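Long-range contact in isocitrate dehydrogenase [NAD] subunit 2, mitochondrial (Saccharomyces cerevisiae, PDB 3BLX), which catalyses, within an allosteric octamer of two kinds of subunit, the NAD-dependent oxidative decarboxylation of isocitrate to 2-oxoglutarate in the mitochondrial citric acid cycle: residues Asp291-Thr296 against Thr342-Phe346. Numbering follows the deposited sequence.
Sequences DKANPT and TTSSF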
# COMPACT_ATOMS: atom_id res chain seq x y z
N ASP B 291 38.09 -36.06 -16.56
CA ASP B 291 38.80 -37.12 -15.84
C ASP B 291 39.41 -36.70 -14.49
O ASP B 291 40.42 -37.25 -14.06
CB ASP B 291 39.89 -37.71 -16.73
CG ASP B 291 40.05 -39.21 -16.55
OD1 ASP B 291 41.15 -39.67 -16.18
OD2 ASP B 291 39.05 -39.95 -16.77
N LYS B 292 38.80 -35.73 -13.82
CA LYS B 292 39.34 -35.24 -12.57
C LYS B 292 38.57 -35.77 -11.36
O LYS B 292 38.94 -35.49 -10.22
CB LYS B 292 39.38 -33.72 -12.57
CG LYS B 292 40.17 -33.08 -13.71
CD LYS B 292 40.42 -31.60 -13.42
CE LYS B 292 40.77 -30.80 -14.67
NZ LYS B 292 40.82 -29.32 -14.40
N ALA B 293 37.51 -36.55 -11.60
CA ALA B 293 36.61 -37.01 -10.54
C ALA B 293 37.31 -37.86 -9.50
O ALA B 293 38.33 -38.46 -9.78
CB ALA B 293 35.45 -37.79 -11.13
N ASN B 294 36.76 -37.91 -8.29
CA ASN B 294 37.34 -38.74 -7.23
C ASN B 294 36.40 -39.85 -6.77
O ASN B 294 35.43 -39.59 -6.05
CB ASN B 294 37.77 -37.86 -6.06
CG ASN B 294 38.48 -38.65 -4.98
OD1 ASN B 294 38.49 -39.88 -5.00
ND2 ASN B 294 39.08 -37.95 -4.03
N PRO B 295 36.70 -41.09 -7.14
CA PRO B 295 35.86 -42.28 -6.94
C PRO B 295 35.92 -42.87 -5.53
O PRO B 295 35.26 -43.89 -5.27
CB PRO B 295 36.45 -43.30 -7.91
CG PRO B 295 37.61 -42.66 -8.54
CD PRO B 295 37.97 -41.45 -7.79
N THR B 296 36.69 -42.26 -4.64
CA THR B 296 36.85 -42.77 -3.29
C THR B 296 35.53 -42.93 -2.54
O THR B 296 35.29 -43.97 -1.89
CB THR B 296 37.70 -41.84 -2.43
OG1 THR B 296 38.92 -41.53 -3.11
CG2 THR B 296 37.99 -42.50 -1.10
N THR B 342 44.86 -38.64 -11.80
CA THR B 342 43.68 -38.52 -12.62
C THR B 342 42.78 -39.68 -12.25
O THR B 342 43.25 -40.64 -11.65
CB THR B 342 44.04 -38.62 -14.10
OG1 THR B 342 43.03 -37.98 -14.88
CG2 THR B 342 44.19 -40.07 -14.52
N THR B 343 41.49 -39.60 -12.60
CA THR B 343 40.57 -40.66 -12.17
C THR B 343 40.97 -42.02 -12.77
O THR B 343 40.72 -43.05 -12.16
CB THR B 343 39.06 -40.28 -12.36
OG1 THR B 343 38.21 -41.42 -12.17
CG2 THR B 343 38.82 -39.71 -13.71
N SER B 344 41.63 -42.00 -13.92
CA SER B 344 42.16 -43.23 -14.53
C SER B 344 43.42 -43.72 -13.82
O SER B 344 43.53 -44.90 -13.48
CB SER B 344 42.49 -43.01 -16.00
OG SER B 344 41.33 -42.66 -16.72
N SER B 345 44.37 -42.82 -13.61
CA SER B 345 45.61 -43.19 -12.97
C SER B 345 45.38 -43.65 -11.54
O SER B 345 46.10 -44.49 -11.03
CB SER B 345 46.58 -42.02 -13.00
OG SER B 345 46.37 -41.16 -11.91
N PHE B 346 44.35 -43.11 -10.90
CA PHE B 346 43.98 -43.51 -9.55
C PHE B 346 43.43 -44.93 -9.54
O PHE B 346 43.81 -45.74 -8.69
CB PHE B 346 42.94 -42.53 -8.98
CG PHE B 346 42.62 -42.72 -7.51
CD1 PHE B 346 43.20 -41.91 -6.55
CD2 PHE B 346 41.71 -43.69 -7.11
CE1 PHE B 346 42.90 -42.08 -5.21
CE2 PHE B 346 41.40 -43.86 -5.77
CZ PHE B 346 42.00 -43.06 -4.82
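D291 and T343 bring their CA atoms to 5.4 Å where the loop 291-296 runs past the start of helix 343-352, and the CA atoms of K292 and T342 are equally far apart. D291 O takes a nearly straight bond from T343 N (3.0 Å, 175° at the hydrogen), the donor tilted 34° from the carbonyl plane. The carboxylate sits over the N-terminus of the helix: OD1 accepts on its syn side from S344 N at 3.3 Å, well out of the carboxylate plane, and from S344 OG at 3.0 Å, closer to that plane. With chi1 at -157°, T342 swings OG1 away from its own N to lie 2.8 Å from both D291 O and D291 OD1, and its proton may go to either. Here the loop after strand 275-279 reaches the last helix of this isocitrate/isopropylmalate dehydrogenase subunit, the aspartate taking up a first-turn N-H from outside the helix. An alanine in place of D291 would probably leave S344 N and S344 OG without this acceptor. T343 also faces the loop, and it touches E35 of helix 33-45. Farther along, P295 CD approaches F346 CD2 obliquely at 4.4 Å. N294 OD1 caps helix 296-309 through T296 N (3.0 Å).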